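Local atomic coordinates of FAD-dependent oxidoreductase (Actinomadura kijaniata, PDB entry 3M9V), a protein that probably acts as a flavin-dependent oxidoreductase of the acyl-CoA dehydrogenase family in the biosynthesis of D-kijanose, and binds dTDP. Residues 26-31 and 88-93; 36-41 and 53-58; 63-68 and 100-105; 71-76 and 126-131; 94-99 and 264-269. All blocks are in the same frame, centred on the assembly; numbering follows the deposited sequence. Where two conformers were deposited one is given.

Contact 1: residues 26-31 and 88-93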
# COMPACT_ATOMS: atom_id res chain seq x y z
N VAL A 26 0.64 29.70 -25.79
CA VAL A 26 -0.54 30.34 -26.39
C VAL A 26 -1.81 29.51 -26.16
O VAL A 26 -2.83 30.01 -25.68
CB VAL A 26 -0.30 30.59 -27.91
CG1 VAL A 26 -1.57 31.10 -28.57
CG2 VAL A 26 0.90 31.56 -28.11
N LEU A 27 -1.74 28.22 -26.49
CA LEU A 27 -2.82 27.28 -26.16
C LEU A 27 -3.34 27.41 -24.73
O LEU A 27 -4.54 27.57 -24.48
CB LEU A 27 -2.37 25.84 -26.44
CG LEU A 27 -3.45 24.84 -25.99
CD1 LEU A 27 -4.71 25.16 -26.78
CD2 LEU A 27 -3.03 23.38 -26.25
N LEU A 28 -2.44 27.33 -23.76
CA LEU A 28 -2.86 27.47 -22.36
C LEU A 28 -3.41 28.86 -22.04
O LEU A 28 -4.39 29.00 -21.29
CB LEU A 28 -1.68 27.12 -21.45
CG LEU A 28 -1.85 26.93 -19.94
CD1 LEU A 28 -2.80 25.79 -19.67
CD2 LEU A 28 -0.52 26.65 -19.23
N ASP A 29 -2.81 29.91 -22.59
CA ASP A 29 -3.37 31.24 -22.34
C ASP A 29 -4.79 31.35 -22.89
O ASP A 29 -5.68 31.87 -22.22
CB ASP A 29 -2.52 32.35 -22.96
CG ASP A 29 -1.26 32.66 -22.16
OD1 ASP A 29 -1.13 32.18 -21.01
OD2 ASP A 29 -0.37 33.37 -22.67
N ARG A 30 -5.03 30.82 -24.09
CA ARG A 30 -6.31 30.99 -24.77
C ARG A 30 -7.37 30.16 -24.06
O ARG A 30 -8.53 30.56 -23.98
CB ARG A 30 -6.21 30.54 -26.23
CG ARG A 30 -5.46 31.54 -27.10
CD ARG A 30 -6.36 32.13 -28.19
NE ARG A 30 -5.88 31.79 -29.53
CZ ARG A 30 -4.88 32.43 -30.14
NH1 ARG A 30 -4.51 32.06 -31.36
NH2 ARG A 30 -4.24 33.44 -29.55
N LEU A 31 -6.98 29.00 -23.55
CA LEU A 31 -7.92 28.16 -22.81
C LEU A 31 -8.42 28.84 -21.55
O LEU A 31 -9.54 28.56 -21.12
CB LEU A 31 -7.32 26.81 -22.40
CG LEU A 31 -7.34 25.72 -23.48
CD1 LEU A 31 -6.45 24.57 -23.03
CD2 LEU A 31 -8.73 25.22 -23.90
N LEU A 88 -4.58 19.74 -21.19
CA LEU A 88 -5.62 18.84 -20.67
C LEU A 88 -5.71 18.87 -19.14
O LEU A 88 -6.78 18.77 -18.55
CB LEU A 88 -5.40 17.40 -21.14
CG LEU A 88 -5.46 17.26 -22.67
CD1 LEU A 88 -5.21 15.82 -23.14
CD2 LEU A 88 -6.85 17.69 -23.12
N LEU A 89 -4.55 18.90 -18.49
CA LEU A 89 -4.52 19.01 -17.03
C LEU A 89 -5.28 20.27 -16.57
O LEU A 89 -6.15 20.20 -15.69
CB LEU A 89 -3.02 19.03 -16.64
CG LEU A 89 -2.66 18.85 -15.16
CD1 LEU A 89 -1.12 18.71 -15.00
CD2 LEU A 89 -3.13 20.08 -14.34
N ALA A 90 -4.98 21.42 -17.17
CA ALA A 90 -5.70 22.65 -16.77
C ALA A 90 -7.21 22.51 -17.01
O ALA A 90 -8.03 22.88 -16.15
CB ALA A 90 -5.14 23.90 -17.54
N VAL A 91 -7.60 21.92 -18.15
CA VAL A 91 -9.04 21.72 -18.38
C VAL A 91 -9.65 20.74 -17.37
O VAL A 91 -10.75 20.97 -16.86
CB VAL A 91 -9.36 21.33 -19.85
CG1 VAL A 91 -10.85 21.01 -20.06
CG2 VAL A 91 -8.95 22.44 -20.81
N ALA A 92 -8.95 19.65 -17.09
CA ALA A 92 -9.46 18.64 -16.16
C ALA A 92 -9.65 19.18 -14.74
O ALA A 92 -10.55 18.72 -14.04
CB ALA A 92 -8.58 17.40 -16.18
N ARG A 93 -8.83 20.13 -14.31
CA ARG A 93 -9.06 20.68 -12.98
C ARG A 93 -10.41 21.37 -12.96
O ARG A 93 -11.01 21.46 -11.91
CB ARG A 93 -8.05 21.76 -12.59
CG ARG A 93 -6.71 21.15 -12.42
CD ARG A 93 -5.64 22.21 -12.31
NE ARG A 93 -5.95 23.07 -11.18
CZ ARG A 93 -5.03 23.80 -10.58
NH1 ARG A 93 -3.76 23.74 -10.99
NH2 ARG A 93 -5.39 24.57 -9.57
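Where Leu-28 and Leu-31 meet Ala-90 and Val-91, no flat group lies between the helices. The flat group to note stands away from the meeting line: the guanidinium of Arg-30 has Val-26 CG1 on one face, 3.6 Å above its plane and displaced toward the rim. This is an apolar cover within helix 22-32.

The contact itself is made by branched tips and one methyl. Leu-28 sets CG anti to its backbone N (chi1 -170°). The side chain does not start out toward the other helix, but this turn brings CD1 within 3.7 Å of Ala-90 CB. That methyl points toward Leu-28. One turn on, Leu-31 points toward helix 81-94. Its CD1 lies 4.0 Å from Val-91 CG2, and its CD2 is nearly as close to the same methyl, at 4.2 Å. The fork of the leucine thus faces a single branch of the valine, and the two side chains cross at about a right angle. No hydrogen bond joins the segments.

The contact is helix-on-helix packing within the N-terminal helical domain of the acyl-CoA dehydrogenase fold. Leu-27 and Leu-31 also rest on Ala-87, one turn earlier in helix 81-94. Beyond it, Val-91 and Ala-92 lean on Ala-99 of helix 96-118, and Leu-88 and Ala-92 touch Val-266 of helix 264-283.

Contact 2: residues 36-41 and 53-58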
# COMPACT_ATOMS: atom_id res chain seq x y z
N PRO A 36 -13.74 29.37 -16.74
CA PRO A 36 -14.88 29.68 -15.87
C PRO A 36 -16.21 29.08 -16.32
O PRO A 36 -17.00 28.65 -15.49
CB PRO A 36 -14.96 31.22 -15.89
CG PRO A 36 -13.55 31.67 -16.33
CD PRO A 36 -13.06 30.58 -17.25
N ARG A 37 -16.51 29.00 -17.61
CA ARG A 37 -17.74 28.31 -18.01
C ARG A 37 -17.68 26.80 -17.75
O ARG A 37 -18.64 26.16 -17.30
CB ARG A 37 -18.07 28.52 -19.50
CG ARG A 37 -19.33 27.78 -19.98
CD ARG A 37 -19.41 27.66 -21.51
NE ARG A 37 -19.74 28.97 -22.07
CZ ARG A 37 -20.98 29.46 -22.25
NH1 ARG A 37 -21.11 30.70 -22.70
NH2 ARG A 37 -22.06 28.75 -21.97
N ILE A 38 -16.52 26.22 -18.05
CA ILE A 38 -16.30 24.80 -17.83
C ILE A 38 -16.54 24.39 -16.38
O ILE A 38 -17.29 23.46 -16.10
CB ILE A 38 -14.93 24.36 -18.37
CG1 ILE A 38 -14.95 24.53 -19.89
CG2 ILE A 38 -14.60 22.94 -17.89
CD1 ILE A 38 -13.58 24.43 -20.58
N ARG A 39 -15.97 25.14 -15.45
CA ARG A 39 -16.18 24.86 -14.04
C ARG A 39 -17.62 25.08 -13.62
O ARG A 39 -18.19 24.36 -12.79
CB ARG A 39 -15.29 25.79 -13.20
CG ARG A 39 -14.91 25.22 -11.86
CD ARG A 39 -13.69 25.95 -11.31
NE ARG A 39 -13.86 27.40 -11.37
CZ ARG A 39 -13.23 28.18 -12.23
NH1 ARG A 39 -13.46 29.50 -12.22
NH2 ARG A 39 -12.37 27.66 -13.10
N SER A 40 -18.25 26.08 -14.20
CA SER A 40 -19.56 26.53 -13.75
C SER A 40 -20.62 25.49 -14.10
O SER A 40 -21.53 25.25 -13.32
CB SER A 40 -19.95 27.86 -14.40
OG SER A 40 -19.24 28.90 -13.77
N THR A 41 -20.52 24.91 -15.29
CA THR A 41 -21.59 23.99 -15.69
C THR A 41 -21.31 22.52 -15.38
O THR A 41 -22.15 21.66 -15.69
CB THR A 41 -21.97 24.14 -17.19
OG1 THR A 41 -20.80 23.84 -17.97
CG2 THR A 41 -22.39 25.59 -17.52
N THR A 53 -22.50 20.92 -24.95
CA THR A 53 -22.35 21.31 -26.35
C THR A 53 -21.91 22.77 -26.45
O THR A 53 -21.17 23.13 -27.37
CB THR A 53 -23.66 21.15 -27.14
OG1 THR A 53 -24.70 21.84 -26.43
CG2 THR A 53 -24.02 19.68 -27.30
N ASP A 54 -22.32 23.59 -25.50
CA ASP A 54 -21.95 25.02 -25.56
C ASP A 54 -20.47 25.30 -25.30
O ASP A 54 -19.88 26.26 -25.82
CB ASP A 54 -22.74 25.85 -24.53
CG ASP A 54 -22.82 25.19 -23.16
OD1 ASP A 54 -22.66 25.83 -22.09
OD2 ASP A 54 -23.04 23.96 -23.15
N THR A 55 -19.85 24.46 -24.47
CA THR A 55 -18.41 24.66 -24.28
C THR A 55 -17.72 24.39 -25.61
O THR A 55 -16.77 25.09 -25.99
CB THR A 55 -17.90 23.63 -23.25
OG1 THR A 55 -18.45 24.00 -21.99
CG2 THR A 55 -16.38 23.62 -23.24
N PHE A 56 -18.15 23.32 -26.28
CA PHE A 56 -17.50 22.95 -27.53
C PHE A 56 -17.81 23.93 -28.65
O PHE A 56 -16.93 24.24 -29.47
CB PHE A 56 -17.75 21.49 -27.92
CG PHE A 56 -16.84 20.60 -27.13
CD1 PHE A 56 -15.61 20.20 -27.65
CD2 PHE A 56 -17.18 20.26 -25.82
CE1 PHE A 56 -14.73 19.44 -26.86
CE2 PHE A 56 -16.29 19.51 -25.04
CZ PHE A 56 -15.07 19.09 -25.56
N ASP A 57 -19.02 24.49 -28.64
CA ASP A 57 -19.25 25.57 -29.61
C ASP A 57 -18.26 26.71 -29.39
O ASP A 57 -17.67 27.21 -30.34
CB ASP A 57 -20.69 26.09 -29.61
CG ASP A 57 -21.67 25.11 -30.21
OD1 ASP A 57 -21.30 24.20 -30.98
OD2 ASP A 57 -22.87 25.21 -29.86
N ALA A 58 -18.03 27.13 -28.14
CA ALA A 58 -17.05 28.20 -27.93
C ALA A 58 -15.62 27.84 -28.34
O ALA A 58 -14.88 28.70 -28.84
CB ALA A 58 -17.10 28.68 -26.46
O HOH W 1 -20.93 24.30 -20.64
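Arg-37 and Asp-54 form a salt bridge across an antiparallel pair of helices in the N-terminal helical domain of the acyl-CoA dehydrogenase fold. The short axes run 10.3 Å apart at 174°.

Arg-37 NH2 donates to Asp-54 OD1 at 3.0 Å. The bond is bent, with an angle of 139° at the hydrogen. It uses the anti lone pair of OD1, and the carboxylate plane stands 85° from that of the guanidinium. A single N-H reaches a single oxygen, with no second prong.

The arginine chain leaves its helix toward the other with CG anti to the backbone N, which brings CD within 3.8 Å of Thr-55 OG1. A bend at chi3 then carries the guanidinium to Asp-54. Asp-54 holds CG between its backbone N and carbonyl carbon, and this sets the carboxylate beside both Arg-37 and a water. The same OD1 accepts from that water at 2.7 Å. The water is hydrogen-bonded to Thr-41 OG1 and Thr-55 OG1 as well, so it links both helices. With an alanine here instead of Asp-54, the Arg-37 guanidinium would probably lose its charged mate and the water an acceptor.

Further in, the pair turns apolar and buried. Ile-38, on the inner side of helix 35-48, also touches Asp-95 and Thr-98, while Thr-55 and Phe-56 lean on Thr-98 of helix 96-118. Between the two helices, Ile-38 crosses Thr-55 at about a right angle. Its CG1 lies 3.8 Å from Thr-55 CG2, and its CD1 lies 3.9 Å from that same methyl.

Contact 3: residues 63-68 and 100-105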
# COMPACT_ATOMS: atom_id res chain seq x y z
N GLY A 63 -11.21 28.78 -32.41
CA GLY A 63 -10.08 28.06 -33.01
C GLY A 63 -9.28 27.06 -32.18
O GLY A 63 -8.36 26.42 -32.69
N LEU A 64 -9.63 26.86 -30.91
CA LEU A 64 -8.86 25.92 -30.10
C LEU A 64 -9.02 24.46 -30.53
O LEU A 64 -8.22 23.60 -30.16
CB LEU A 64 -9.14 26.11 -28.61
CG LEU A 64 -8.97 27.58 -28.21
CD1 LEU A 64 -9.42 27.87 -26.80
CD2 LEU A 64 -7.54 28.12 -28.43
N MET A 65 -10.06 24.18 -31.31
CA MET A 65 -10.25 22.84 -31.87
C MET A 65 -9.26 22.54 -32.99
O MET A 65 -9.12 21.40 -33.45
CB MET A 65 -11.72 22.63 -32.26
CG MET A 65 -12.68 22.58 -31.07
SD MET A 65 -12.58 21.11 -30.00
CE MET A 65 -13.33 19.80 -30.97
N GLY A 66 -8.51 23.57 -33.37
CA GLY A 66 -7.39 23.43 -34.30
C GLY A 66 -6.02 23.63 -33.67
O GLY A 66 -5.03 23.90 -34.36
N ALA A 67 -5.93 23.48 -32.35
CA ALA A 67 -4.68 23.83 -31.67
C ALA A 67 -3.52 22.97 -32.15
O ALA A 67 -2.37 23.43 -32.19
CB ALA A 67 -4.80 23.69 -30.11
N THR A 68 -3.79 21.70 -32.45
CA THR A 68 -2.72 20.79 -32.85
C THR A 68 -2.63 20.58 -34.37
O THR A 68 -1.97 19.67 -34.89
CB THR A 68 -2.85 19.41 -32.14
OG1 THR A 68 -4.18 18.91 -32.34
CG2 THR A 68 -2.63 19.55 -30.61
N LEU A 100 -11.52 14.96 -21.35
CA LEU A 100 -11.38 13.64 -21.94
C LEU A 100 -11.88 13.76 -23.39
O LEU A 100 -11.24 13.26 -24.32
CB LEU A 100 -12.25 12.63 -21.18
CG LEU A 100 -12.32 11.24 -21.85
CD1 LEU A 100 -10.93 10.70 -21.92
CD2 LEU A 100 -13.21 10.23 -21.10
N ALA A 101 -13.01 14.44 -23.57
CA ALA A 101 -13.49 14.70 -24.92
C ALA A 101 -12.52 15.57 -25.72
O ALA A 101 -12.23 15.21 -26.84
CB ALA A 101 -14.87 15.34 -24.95
N LEU A 102 -12.05 16.69 -25.17
CA LEU A 102 -11.04 17.48 -25.87
C LEU A 102 -9.77 16.73 -26.30
O LEU A 102 -9.24 17.00 -27.38
CB LEU A 102 -10.64 18.70 -25.04
CG LEU A 102 -9.67 19.69 -25.69
CD1 LEU A 102 -10.41 20.26 -26.91
CD2 LEU A 102 -9.39 20.82 -24.69
N HIS A 103 -9.26 15.83 -25.46
CA HIS A 103 -8.11 15.01 -25.82
C HIS A 103 -8.35 14.30 -27.17
O HIS A 103 -7.40 14.19 -27.96
CB HIS A 103 -7.84 13.92 -24.78
CG HIS A 103 -6.90 12.85 -25.25
ND1 HIS A 103 -7.33 11.66 -25.80
CD2 HIS A 103 -5.55 12.83 -25.31
CE1 HIS A 103 -6.29 10.93 -26.15
NE2 HIS A 103 -5.19 11.62 -25.88
N MET A 104 -9.56 13.83 -27.46
CA MET A 104 -9.78 13.06 -28.72
C MET A 104 -9.54 14.00 -29.91
O MET A 104 -8.91 13.64 -30.90
CB MET A 104 -11.25 12.58 -28.80
CG MET A 104 -11.71 11.57 -27.73
SD MET A 104 -10.55 10.21 -27.43
CE MET A 104 -10.79 9.34 -28.97
N GLN A 105 -9.99 15.25 -29.80
CA GLN A 105 -9.73 16.19 -30.88
C GLN A 105 -8.25 16.55 -31.02
O GLN A 105 -7.71 16.55 -32.12
CB GLN A 105 -10.48 17.51 -30.65
CG GLN A 105 -10.22 18.52 -31.78
CD GLN A 105 -11.19 18.32 -32.96
OE1 GLN A 105 -11.94 17.34 -33.00
NE2 GLN A 105 -11.19 19.25 -33.90
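Met-65 and Gln-105 hold the tight part of this contact. The methionine chain bends at chi2 and chi3, which folds CE back over the amide of Gln-105, 3.3 Å from CD. Beneath it, Gln-105 NE2 donates to Met-65 O at 3.0 Å. The bond is nearly straight, at 170°, and the oxygen lies in the amide plane. Gln-105 thus meets Met-65 twice: its amide lies under the methyl and its N-H meets the carbonyl.

The amide is fixed from outside too. OE1 accepts from Val-141 N, and NE2 is also bonded to Ala-139 O. A leucine at Gln-105 would probably leave Met-65 O without this donor and cut the polar tie to the start of strand 141-147.

The rest is looser, though still buried. Met-65 SD rests 3.9 Å from Leu-102 CD1. At the far end Thr-68 OG1 stays 4.3 Å from Gln-105 O and bonds instead to Leu-106 O.

This is the N-terminal helical domain; the Leu-102 side chain is about 9 Å from that of the FMN-binding Ser-173. Gly-63 closes helix 53-61 in a Schellman motif. The loop is wedged among helices: Leu-64 packs on Arg-30 and Leu-31 of helix 22-32, Met-65 on Phe-56 of helix 53-61, and Thr-68 on Val-84 of helix 81-94.

Contact 4: residues 71-76 and 126-131; sequences AELGGL and LAERIL
Leu-73 meets Leu-131 and Glu-128, and it alone carries the side of the loop in this contact. The segment 71-76 leads up to it with a short 3-10 turn. Ala-71 starts the turn, and its O accepts from Gly-74 N at 2.8 Å. Glu-72 follows; its OE1 forms a salt bridge with Arg-117, which links the turn to helix 96-118.

Leu-73 then points toward helix 121-136. Its CG lies anti to the carbonyl carbon (chi1 -59°), and this turn sends the fork toward that helix. CD1 lies 3.9 Å from Leu-131 CD1 and 4.0 Å from Leu-131 CB, with the two leucines crossing at a slant. CD2 turns to Glu-128 and comes 4.3 Å from its CG. Leu-73 also touches Trp-116.

Gly-74 has a positive phi of 96°. A side chain here would run into the carbonyl O of Leu-73, so the backbone shape calls for glycine. Gly-75 carries the chain on to Leu-76, which packs on Leu-27 and Arg-30 of helix 22-32.

On the helix, Glu-128 offers only its methylene to the leucine. Its carboxylate is held by Arg-132, with a weak hydrogen bond to Trp-116. Leu-131 also packs on Leu-112, and its side chain is about 10 Å from the bound thymidine diphosphate. The loop before helix 81-94 thereby packs on helix 121-136 within the N-terminal helical domain, near the dTDP site. No hydrogen bond links them; they are joined by dispersion between methyl and methylene groups. The nearby charges are paired elsewhere, Glu-128 within its own helix and Glu-72 with helix 96-118.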
# COMPACT_ATOMS: atom_id res chain seq x y z
N ALA A 71 0.90 24.76 -38.12
CA ALA A 71 0.76 26.15 -38.53
C ALA A 71 0.70 26.32 -40.06
O ALA A 71 -0.02 27.18 -40.56
CB ALA A 71 1.84 27.03 -37.91
N GLU A 72 1.41 25.48 -40.81
CA GLU A 72 1.30 25.49 -42.26
C GLU A 72 -0.16 25.51 -42.69
O GLU A 72 -0.44 26.08 -43.74
CB GLU A 72 1.94 24.25 -42.91
CG GLU A 72 3.46 24.13 -42.83
CD GLU A 72 4.00 23.48 -41.55
OE1 GLU A 72 5.02 22.76 -41.67
OE2 GLU A 72 3.47 23.69 -40.42
N LEU A 73 -1.07 24.90 -41.94
CA LEU A 73 -2.45 24.79 -42.40
C LEU A 73 -3.35 25.79 -41.71
O LEU A 73 -4.57 25.72 -41.87
CB LEU A 73 -2.99 23.37 -42.29
CG LEU A 73 -2.16 22.37 -43.10
CD1 LEU A 73 -2.70 20.97 -42.95
CD2 LEU A 73 -2.26 22.72 -44.57
N GLY A 74 -2.74 26.69 -40.95
CA GLY A 74 -3.49 27.70 -40.22
C GLY A 74 -3.80 27.38 -38.77
O GLY A 74 -4.54 28.13 -38.12
N GLY A 75 -3.27 26.27 -38.26
CA GLY A 75 -3.46 25.91 -36.85
C GLY A 75 -2.46 26.58 -35.92
O GLY A 75 -1.50 27.21 -36.38
N LEU A 76 -2.65 26.44 -34.61
CA LEU A 76 -1.65 26.96 -33.68
C LEU A 76 -0.34 26.20 -33.77
O LEU A 76 0.65 26.68 -33.25
CB LEU A 76 -2.07 26.83 -32.22
CG LEU A 76 -3.17 27.70 -31.65
CD1 LEU A 76 -3.04 27.54 -30.13
CD2 LEU A 76 -2.91 29.13 -32.09
N LEU A 126 -6.61 13.57 -47.82
CA LEU A 126 -7.72 13.41 -46.90
C LEU A 126 -7.40 14.06 -45.55
O LEU A 126 -8.19 14.85 -45.04
CB LEU A 126 -8.05 11.92 -46.76
CG LEU A 126 -9.01 11.60 -45.62
CD1 LEU A 126 -10.37 12.22 -45.93
CD2 LEU A 126 -9.14 10.09 -45.46
N ALA A 127 -6.24 13.73 -44.98
CA ALA A 127 -5.74 14.36 -43.76
C ALA A 127 -5.78 15.87 -43.86
O ALA A 127 -6.25 16.56 -42.93
CB ALA A 127 -4.31 13.91 -43.49
N GLU A 128 -5.28 16.40 -44.98
CA GLU A 128 -5.25 17.86 -45.20
C GLU A 128 -6.65 18.49 -45.17
O GLU A 128 -6.89 19.54 -44.55
CB GLU A 128 -4.54 18.25 -46.50
CG GLU A 128 -4.51 19.76 -46.67
CD GLU A 128 -3.70 20.29 -47.84
OE1 GLU A 128 -4.03 21.40 -48.28
OE2 GLU A 128 -2.71 19.67 -48.30
N ARG A 129 -7.59 17.83 -45.83
CA ARG A 129 -8.95 18.35 -45.81
C ARG A 129 -9.50 18.39 -44.39
O ARG A 129 -10.04 19.41 -43.94
CB ARG A 129 -9.91 17.59 -46.74
CG ARG A 129 -11.09 18.49 -47.09
CD ARG A 129 -11.59 18.40 -48.54
NE ARG A 129 -12.09 17.07 -48.88
CZ ARG A 129 -11.47 16.20 -49.67
NH1 ARG A 129 -12.02 15.01 -49.89
NH2 ARG A 129 -10.31 16.51 -50.24
N ILE A 130 -9.35 17.29 -43.66
CA ILE A 130 -9.87 17.29 -42.29
C ILE A 130 -9.24 18.35 -41.37
O ILE A 130 -9.91 19.01 -40.58
CB ILE A 130 -9.77 15.88 -41.69
CG1 ILE A 130 -10.62 14.95 -42.55
CG2 ILE A 130 -10.25 15.92 -40.25
CD1 ILE A 130 -10.49 13.48 -42.21
N LEU A 131 -7.91 18.45 -41.46
CA LEU A 131 -7.11 19.37 -40.65
C LEU A 131 -7.51 20.83 -40.88
O LEU A 131 -7.71 21.56 -39.90
CB LEU A 131 -5.61 19.15 -40.87
CG LEU A 131 -4.93 17.87 -40.35
CD1 LEU A 131 -3.58 17.65 -41.06
CD2 LEU A 131 -4.67 17.94 -38.83

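Contact 5: residues 94-99 and 264-269; sequences ADASTA and LGVYVG
Val-266 meets Ala-96 and Ala-99, and it is the one residue of segment 264-269 to do so. Leu-264 opens the segment, with its O accepting from Val-268 N. Gly-265 comes next, and its O accepts from Gly-269 N.

Val-266 points toward the other helix and spreads its two methyls along it. CG2, set anti to the carbonyl carbon, lies 3.9 Å from Ala-99 CB. CG1 lies 4.0 Å from Ala-96 O and 4.4 Å from Ala-96 CB. The valine thus spans one turn, and small alanines let the backbones come close: the CA atoms of Ala-99 and Val-266 are 6.3 Å apart. Tyr-267 packs on Met-219 and Met-386, and Val-268 on Leu-307 and Ala-311 of helix 291-323.

The facing helix 96-118 starts at Asp-95, its N-cap. OD1 accepts from Thr-98 N at 2.9 Å, from above the carboxylate plane, and from Thr-98 OG1 at 2.8 Å through its anti lone pair.

This buried contact joins the N-terminal and C-terminal helical domains of the acyl-CoA dehydrogenase fold. Helix 81-94 lies beside both partners, with Leu-89 on Val-268, and Ile-38 of helix 35-48 rests on Ala-94.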
# COMPACT_ATOMS: atom_id res chain seq x y z
N ALA A 94 -10.88 21.85 -14.10
CA ALA A 94 -12.25 22.36 -14.20
C ALA A 94 -13.32 21.29 -14.45
O ALA A 94 -14.37 21.32 -13.79
CB ALA A 94 -12.29 23.46 -15.24
N ASP A 95 -13.08 20.35 -15.36
CA ASP A 95 -14.04 19.28 -15.53
C ASP A 95 -13.35 18.20 -16.35
O ASP A 95 -12.84 18.44 -17.45
CB ASP A 95 -15.29 19.76 -16.32
CG ASP A 95 -16.25 18.61 -16.61
OD1 ASP A 95 -16.58 18.23 -17.77
OD2 ASP A 95 -16.71 18.06 -15.59
N ALA A 96 -13.31 17.00 -15.80
CA ALA A 96 -12.53 15.93 -16.40
C ALA A 96 -13.21 15.39 -17.67
O ALA A 96 -12.50 14.99 -18.60
CB ALA A 96 -12.42 14.80 -15.38
N SER A 97 -14.54 15.33 -17.67
CA SER A 97 -15.26 14.91 -18.88
C SER A 97 -14.94 15.81 -20.05
O SER A 97 -14.72 15.30 -21.14
CB SER A 97 -16.80 14.95 -18.75
OG SER A 97 -17.21 13.97 -17.81
N THR A 98 -14.90 17.13 -19.83
CA THR A 98 -14.58 18.01 -20.96
C THR A 98 -13.17 17.77 -21.47
O THR A 98 -12.89 17.84 -22.67
CB THR A 98 -14.67 19.49 -20.50
OG1 THR A 98 -16.02 19.74 -20.08
CG2 THR A 98 -14.27 20.47 -21.59
N ALA A 99 -12.24 17.56 -20.54
CA ALA A 99 -10.86 17.29 -20.93
C ALA A 99 -10.77 15.99 -21.73
O ALA A 99 -9.96 15.91 -22.65
CB ALA A 99 -9.95 17.22 -19.68
N LEU A 264 -3.03 11.16 -20.02
CA LEU A 264 -2.53 11.03 -18.67
C LEU A 264 -2.66 12.39 -17.96
O LEU A 264 -2.87 12.39 -16.76
CB LEU A 264 -1.05 10.60 -18.63
CG LEU A 264 -0.73 9.14 -19.05
CD1 LEU A 264 0.72 8.67 -18.89
CD2 LEU A 264 -1.72 8.13 -18.42
N GLY A 265 -2.54 13.50 -18.69
CA GLY A 265 -2.75 14.83 -18.12
C GLY A 265 -4.12 15.00 -17.49
O GLY A 265 -4.29 15.77 -16.54
N VAL A 266 -5.12 14.28 -18.00
CA VAL A 266 -6.49 14.37 -17.47
C VAL A 266 -6.53 13.93 -16.00
O VAL A 266 -7.01 14.63 -15.10
CB VAL A 266 -7.49 13.58 -18.35
CG1 VAL A 266 -8.89 13.60 -17.68
CG2 VAL A 266 -7.53 14.22 -19.77
N TYR A 267 -5.90 12.79 -15.73
CA TYR A 267 -6.00 12.13 -14.41
C TYR A 267 -5.06 12.89 -13.46
O TYR A 267 -5.39 13.05 -12.28
CB TYR A 267 -5.68 10.63 -14.53
CG TYR A 267 -6.69 10.05 -15.51
CD1 TYR A 267 -8.03 9.95 -15.12
CD2 TYR A 267 -6.35 9.63 -16.79
CE1 TYR A 267 -9.01 9.45 -15.99
CE2 TYR A 267 -7.33 9.12 -17.68
CZ TYR A 267 -8.65 9.08 -17.27
OH TYR A 267 -9.66 8.63 -18.07
N VAL A 268 -3.96 13.41 -14.00
CA VAL A 268 -3.14 14.29 -13.19
C VAL A 268 -3.92 15.55 -12.78
O VAL A 268 -3.80 16.01 -11.63
CB VAL A 268 -1.80 14.71 -13.88
CG1 VAL A 268 -1.01 15.61 -12.93
CG2 VAL A 268 -0.95 13.50 -14.33
N GLY A 269 -4.70 16.14 -13.68
CA GLY A 269 -5.50 17.33 -13.29
C GLY A 269 -6.58 17.05 -12.27
O GLY A 269 -6.81 17.86 -11.35

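From the N terminus, contact 1 opens first, on helix 22-32, and closes on helix 81-94. Contact 2 is nested inside that loop and joins two helices next to each other in the chain. Contacts 3 and 4 open within the same loop but close after it, on helices 96-118 and 121-136, so both cross contact 1 and each other. Contact 5 opens just after contact 1 has closed. It spans the strands of the middle domain and closes on helix 264-283, crossing contacts 3 and 4. Contacts 1 to 4 thus tie the N-terminal helices together, and contact 5 fastens them to the C-terminal helices.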